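Local structure of SusD-like carbohydrate binding protein (Bacteroides vulgatus, 3LEW) at residues 300-305 / 395-400; 374-379 / 399-404. The protein probably binds carbohydrate at the outer membrane of a gut Bacteroides, as a SusD-like protein thought to take part in nutrient uptake. All coordinates share one frame; numbering follows the deposited sequence.

Contact 1 (300-305 / 395-400); sequences DYRKEM and WLERRK
A buried salt-bridge network ties the loop ahead of strand 306-309 to helix 387-401, with Arg302 reaching across to Glu397. The guanidinium approaches end-on, and both its terminal nitrogens share one oxygen. Arg302 NH2 lies 2.7 Å from Glu397 OE2, on the syn side of that oxygen. Arg302 NH1 lies 2.8 Å from Glu397 OE2, nearly along the C-O bond. Guanidinium and carboxylate are almost coplanar, 20° apart. The Arg302 chain bends at chi3 (-65°), and this turns NE back to Asp300 OD1 at 2.9 Å. NH2 meets Asp300 OD2, so Asp300 grips Arg302 side-on with both oxygens. Asp300 OD1 also accepts from the Arg302 backbone N, closing an Asx turn. Lys400 CB sits over one guanidinium face. Lys400 NZ bonds Glu397 OE1 at 2.9 Å, and a water accepts from Lys400 NZ and donates to Asp300 OD2. Glu397 OE1 has a further salt bridge to Lys373. Two carboxylates in its own plane thus fix the rotation of the Arg302 guanidinium. The alternation of charges probably offsets the closeness of Arg302 and Lys400 and favours ionised forms of both acids.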
loop_
_atom_site.group_PDB
_atom_site.type_symbol
_atom_site.label_atom_id
_atom_site.label_comp_id
_atom_site.label_asym_id
_atom_site.label_seq_id
_atom_site.Cartn_x
_atom_site.Cartn_y
_atom_site.Cartn_z
ATOM N N ASP A 300 6.335 23.016 -7.035
ATOM C CA ASP A 300 5.532 21.911 -6.518
ATOM C C ASP A 300 5.791 21.867 -5.035
ATOM O O ASP A 300 6.934 21.727 -4.629
ATOM C CB ASP A 300 6.016 20.626 -7.176
ATOM C CG ASP A 300 5.215 19.398 -6.796
ATOM O OD1 ASP A 300 4.745 19.223 -5.619
ATOM O OD2 ASP A 300 5.132 18.527 -7.692
ATOM N N TYR A 301 4.764 22.037 -4.222
ATOM C CA TYR A 301 4.989 22.137 -2.787
ATOM C C TYR A 301 5.461 20.848 -2.144
ATOM O O TYR A 301 5.987 20.888 -1.037
ATOM C CB TYR A 301 3.784 22.718 -2.054
ATOM C CG TYR A 301 2.464 21.964 -2.123
ATOM C CD1 TYR A 301 2.269 20.736 -1.500
ATOM C CD2 TYR A 301 1.359 22.543 -2.758
ATOM C CE1 TYR A 301 1.006 20.096 -1.548
ATOM C CE2 TYR A 301 0.114 21.922 -2.784
ATOM C CZ TYR A 301 -0.048 20.685 -2.190
ATOM O OH TYR A 301 -1.318 20.125 -2.215
ATOM N N ARG A 302 5.320 19.707 -2.832
ATOM C CA ARG A 302 5.844 18.461 -2.311
ATOM C C ARG A 302 7.387 18.464 -2.259
ATOM O O ARG A 302 7.990 17.774 -1.402
ATOM C CB ARG A 302 5.299 17.260 -3.098
ATOM C CG ARG A 302 3.759 17.171 -3.072
ATOM C CD ARG A 302 3.212 16.147 -4.052
ATOM N NE ARG A 302 3.510 16.557 -5.440
ATOM C CZ ARG A 302 3.228 15.812 -6.507
ATOM N NH1 ARG A 302 2.546 14.670 -6.373
ATOM N NH2 ARG A 302 3.553 16.236 -7.726
ATOM N N LYS A 303 7.993 19.224 -3.162
ATOM C CA LYS A 303 9.447 19.278 -3.296
ATOM C C LYS A 303 10.055 19.925 -2.036
ATOM O O LYS A 303 11.129 19.528 -1.592
ATOM C CB LYS A 303 9.845 20.046 -4.544
ATOM C CG LYS A 303 11.305 19.894 -4.923
ATOM C CD LYS A 303 11.651 20.677 -6.172
ATOM C CE LYS A 303 12.967 20.187 -6.774
ATOM N NZ LYS A 303 13.263 20.854 -8.065
ATOM N N GLU A 304 9.311 20.851 -1.437
ATOM C CA GLU A 304 9.647 21.600 -0.208
ATOM C C GLU A 304 9.734 20.696 1.012
ATOM O O GLU A 304 10.357 21.037 2.023
ATOM C CB GLU A 304 8.546 22.652 0.102
ATOM C CG GLU A 304 8.176 23.577 -1.074
ATOM C CD GLU A 304 7.157 24.658 -0.707
ATOM O OE1 GLU A 304 6.599 24.636 0.398
ATOM O OE2 GLU A 304 6.905 25.528 -1.539
HETATM N N MSE A 305 9.016 19.569 0.945
HETATM C CA MSE A 305 8.907 18.606 2.055
HETATM C C MSE A 305 10.104 17.623 2.112
HETATM O O MSE A 305 10.210 16.799 3.038
HETATM C CB MSE A 305 7.581 17.848 1.949
HETATM C CG MSE A 305 6.430 18.827 2.105
HETATM SE SE MSE A 305 4.758 18.123 1.466
HETATM C CE MSE A 305 4.807 16.555 2.366
ATOM N N TRP A 395 3.024 6.755 -14.149
ATOM C CA TRP A 395 3.766 5.948 -13.169
ATOM C C TRP A 395 4.717 6.821 -12.319
ATOM O O TRP A 395 4.893 6.554 -11.112
ATOM C CB TRP A 395 4.543 4.848 -13.865
ATOM C CG TRP A 395 3.667 3.826 -14.575
ATOM C CD1 TRP A 395 2.354 3.523 -14.308
ATOM C CD2 TRP A 395 4.077 2.945 -15.609
ATOM N NE1 TRP A 395 1.930 2.516 -15.147
ATOM C CE2 TRP A 395 2.959 2.167 -15.970
ATOM C CE3 TRP A 395 5.273 2.780 -16.321
ATOM C CZ2 TRP A 395 3.019 1.185 -16.977
ATOM C CZ3 TRP A 395 5.320 1.817 -17.339
ATOM C CH2 TRP A 395 4.203 1.031 -17.639
ATOM N N LEU A 396 5.349 7.821 -12.935
ATOM C CA LEU A 396 6.226 8.727 -12.199
ATOM C C LEU A 396 5.419 9.554 -11.214
ATOM O O LEU A 396 5.820 9.717 -10.062
ATOM C CB LEU A 396 7.040 9.641 -13.115
ATOM C CG LEU A 396 8.301 8.981 -13.677
ATOM C CD1 LEU A 396 8.756 9.704 -14.935
ATOM C CD2 LEU A 396 9.396 8.957 -12.632
ATOM N N GLU A 397 4.284 10.060 -11.658
ATOM C CA GLU A 397 3.417 10.844 -10.746
ATOM C C GLU A 397 2.877 9.973 -9.594
ATOM O O GLU A 397 2.715 10.470 -8.480
ATOM C CB GLU A 397 2.308 11.574 -11.533
ATOM C CG GLU A 397 1.635 12.693 -10.773
ATOM C CD GLU A 397 2.577 13.800 -10.338
ATOM O OE1 GLU A 397 3.426 14.267 -11.130
ATOM O OE2 GLU A 397 2.492 14.147 -9.149
ATOM N N ARG A 398 2.598 8.677 -9.827
ATOM C CA ARG A 398 2.295 7.770 -8.712
ATOM C C ARG A 398 3.426 7.727 -7.663
ATOM O O ARG A 398 3.152 7.773 -6.486
ATOM C CB ARG A 398 2.033 6.330 -9.199
ATOM C CG ARG A 398 0.758 6.183 -9.988
ATOM C CD ARG A 398 0.589 4.743 -10.542
ATOM N NE ARG A 398 0.509 3.778 -9.474
ATOM C CZ ARG A 398 -0.597 3.392 -8.832
ATOM N NH1 ARG A 398 -1.782 3.844 -9.170
ATOM N NH2 ARG A 398 -0.499 2.528 -7.822
ATOM N N ARG A 399 4.685 7.591 -8.103
ATOM C CA ARG A 399 5.824 7.554 -7.189
ATOM C C ARG A 399 5.929 8.857 -6.415
ATOM O O ARG A 399 6.256 8.840 -5.224
ATOM C CB ARG A 399 7.119 7.295 -7.974
ATOM C CG ARG A 399 7.166 5.827 -8.508
ATOM C CD ARG A 399 8.239 5.691 -9.551
ATOM N NE ARG A 399 9.551 6.042 -9.032
ATOM C CZ ARG A 399 10.623 6.227 -9.808
ATOM N NH1 ARG A 399 10.532 6.099 -11.130
ATOM N NH2 ARG A 399 11.796 6.532 -9.288
ATOM N N LYS A 400 5.643 9.948 -7.092
ATOM C CA LYS A 400 5.776 11.287 -6.497
ATOM C C LYS A 400 4.661 11.543 -5.480
ATOM O O LYS A 400 4.929 11.995 -4.381
ATOM C CB LYS A 400 5.758 12.350 -7.578
ATOM C CG LYS A 400 6.989 12.364 -8.466
ATOM C CD LYS A 400 6.734 13.188 -9.724
ATOM C CE LYS A 400 6.523 14.704 -9.405
ATOM N NZ LYS A 400 6.017 15.455 -10.611
HETATM O O HOH W 1 6.573 18.132 -9.881
#

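Contact 2 (374-379 / 399-404); sequences TARGAK and RKELWG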
loop_
_atom_site.group_PDB
_atom_site.type_symbol
_atom_site.label_atom_id
_atom_site.label_comp_id
_atom_site.label_asym_id
_atom_site.label_seq_id
_atom_site.Cartn_x
_atom_site.Cartn_y
_atom_site.Cartn_z
ATOM N N THR A 374 -1.717 20.174 -11.144
ATOM C CA THR A 374 -2.146 21.505 -10.789
ATOM C C THR A 374 -2.366 21.673 -9.273
ATOM O O THR A 374 -1.932 22.689 -8.663
ATOM C CB THR A 374 -3.423 21.908 -11.558
ATOM O OG1 THR A 374 -3.115 21.933 -12.961
ATOM C CG2 THR A 374 -3.910 23.325 -11.116
ATOM N N ALA A 375 -3.049 20.714 -8.668
ATOM C CA ALA A 375 -3.379 20.786 -7.258
ATOM C C ALA A 375 -2.095 20.856 -6.416
ATOM O O ALA A 375 -2.055 21.551 -5.365
ATOM C CB ALA A 375 -4.266 19.610 -6.817
ATOM N N ARG A 376 -1.027 20.207 -6.879
ATOM C CA ARG A 376 0.211 20.188 -6.099
ATOM C C ARG A 376 1.222 21.276 -6.504
ATOM O O ARG A 376 2.255 21.425 -5.863
ATOM C CB ARG A 376 0.868 18.822 -6.204
ATOM C CG ARG A 376 -0.035 17.646 -5.813
ATOM C CD ARG A 376 -0.538 17.700 -4.382
ATOM N NE ARG A 376 -1.371 16.545 -4.074
ATOM C CZ ARG A 376 -2.540 16.590 -3.444
ATOM N NH1 ARG A 376 -3.062 17.740 -2.994
ATOM N NH2 ARG A 376 -3.205 15.455 -3.265
ATOM N N GLY A 377 0.948 22.025 -7.562
ATOM C CA GLY A 377 1.907 23.032 -8.034
ATOM C C GLY A 377 2.940 22.522 -9.034
ATOM O O GLY A 377 3.886 23.219 -9.353
ATOM N N ALA A 378 2.746 21.302 -9.519
ATOM C CA ALA A 378 3.601 20.686 -10.513
ATOM C C ALA A 378 3.298 21.241 -11.917
ATOM O O ALA A 378 2.186 21.692 -12.197
ATOM C CB ALA A 378 3.396 19.181 -10.503
ATOM N N LYS A 379 4.295 21.182 -12.794
ATOM C CA LYS A 379 4.109 21.642 -14.152
ATOM C C LYS A 379 3.160 20.675 -14.859
ATOM O O LYS A 379 3.323 19.448 -14.754
ATOM C CB LYS A 379 5.451 21.762 -14.866
ATOM C CG LYS A 379 6.113 23.109 -14.652
ATOM N N ARG A 399 4.685 7.591 -8.103
ATOM C CA ARG A 399 5.824 7.554 -7.189
ATOM C C ARG A 399 5.929 8.857 -6.415
ATOM O O ARG A 399 6.256 8.840 -5.224
ATOM C CB ARG A 399 7.119 7.295 -7.974
ATOM C CG ARG A 399 7.166 5.827 -8.508
ATOM C CD ARG A 399 8.239 5.691 -9.551
ATOM N NE ARG A 399 9.551 6.042 -9.032
ATOM C CZ ARG A 399 10.623 6.227 -9.808
ATOM N NH1 ARG A 399 10.532 6.099 -11.130
ATOM N NH2 ARG A 399 11.796 6.532 -9.288
ATOM N N LYS A 400 5.643 9.948 -7.092
ATOM C CA LYS A 400 5.776 11.287 -6.497
ATOM C C LYS A 400 4.661 11.543 -5.480
ATOM O O LYS A 400 4.929 11.995 -4.381
ATOM C CB LYS A 400 5.758 12.350 -7.578
ATOM C CG LYS A 400 6.989 12.364 -8.466
ATOM C CD LYS A 400 6.734 13.188 -9.724
ATOM C CE LYS A 400 6.523 14.704 -9.405
ATOM N NZ LYS A 400 6.017 15.455 -10.611
ATOM N N GLU A 401 3.440 11.244 -5.859
ATOM C CA GLU A 401 2.258 11.554 -5.022
ATOM C C GLU A 401 2.042 10.549 -3.905
ATOM O O GLU A 401 1.530 10.922 -2.844
ATOM C CB GLU A 401 1.007 11.645 -5.911
ATOM C CG GLU A 401 -0.358 11.839 -5.178
ATOM C CD GLU A 401 -0.502 13.148 -4.422
ATOM O OE1 GLU A 401 0.311 14.075 -4.630
ATOM O OE2 GLU A 401 -1.458 13.262 -3.615
ATOM N N LEU A 402 2.350 9.270 -4.172
ATOM C CA LEU A 402 2.052 8.160 -3.251
ATOM C C LEU A 402 3.275 7.643 -2.462
ATOM O O LEU A 402 3.217 6.568 -1.858
ATOM C CB LEU A 402 1.384 6.991 -3.998
ATOM C CG LEU A 402 0.108 7.390 -4.746
ATOM C CD1 LEU A 402 -0.386 6.211 -5.640
ATOM C CD2 LEU A 402 -1.012 7.867 -3.806
ATOM N N TRP A 403 4.350 8.405 -2.471
ATOM C CA TRP A 403 5.593 8.033 -1.784
ATOM C C TRP A 403 5.298 7.625 -0.354
ATOM O O TRP A 403 4.629 8.348 0.393
ATOM C CB TRP A 403 6.595 9.209 -1.782
ATOM C CG TRP A 403 7.937 8.843 -1.192
ATOM C CD1 TRP A 403 9.058 8.447 -1.882
ATOM C CD2 TRP A 403 8.297 8.783 0.222
ATOM N NE1 TRP A 403 10.095 8.193 -0.996
ATOM C CE2 TRP A 403 9.638 8.385 0.294
ATOM C CE3 TRP A 403 7.612 9.047 1.414
ATOM C CZ2 TRP A 403 10.290 8.197 1.510
ATOM C CZ3 TRP A 403 8.282 8.860 2.619
ATOM C CH2 TRP A 403 9.606 8.461 2.641
ATOM N N GLY A 404 5.787 6.465 0.047
ATOM C CA GLY A 404 5.606 6.051 1.422
ATOM C C GLY A 404 4.254 5.449 1.811
ATOM O O GLY A 404 4.104 4.994 2.941
#
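The guanidinium of Arg376 meets the carboxylate of Glu401 at its edge. No atom of segment 399-404 is stacked on either of its faces. The two planes are nearly parallel, 17° apart, and the groups meet edge to edge with a skew. The grip is side-on, with one nitrogen for each oxygen. Arg376 NE donates to Glu401 OE1 at 3.0 Å in a fairly straight bond. Arg376 NH2 donates to Glu401 OE2 at 2.8 Å and is a little more bent. Both nitrogens come from the syn side of their oxygens, yet each stands about 30° out of the carboxylate plane. This offset is what skews the pair.

The two side chains meet at about a right angle. Arg376 folds at chi2 (-60°), which brings its CD to 3.7 Å from Glu401 OE1. The Glu401 chain bends at chi2 as well, carrying the carboxylate over to Arg376. The backbones stay well apart, with Arg376 CA 8.9 Å from Glu401 CA.

Each group has further charged partners: Arg376 NH2 also forms a salt bridge with Glu253, while Glu401 is approached by Arg345 and Arg302, so that three arginines face the buried carboxylate and probably keep it ionised.

The bridge lies near the C-terminal ends of helices 365-376 and 387-401. Past the first, Gly377, with positive phi, makes a Schellman motif with two bonds back into the last turn. Past the second, Leu402 is the first residue to leave helical angles. Ala347 of helix 346-359 touches both side chains, and Arg345, at the end of strand 341-345, lies against Arg376 and Leu402.

Contacts 1 and 2 are neighbours, with centres about 3 Å apart, and both lie about 17 Å from the centre of the chain. Along the chain the order is loop 300-305, then the end of helix 365-376, then helix 387-401. The last helix serves both contacts, and Arg399 and Lys400 belong to both. Arg302 NH1 bonds Glu401 OE1 at 2.9 Å, which merges the two salt-bridge groups into one buried network. Tyr301 OH and Arg376 NH1 add a probable hydrogen bond. The network connects the loop before strand 306-309 of the mixed four-stranded sheet to two helices in the SusD family region.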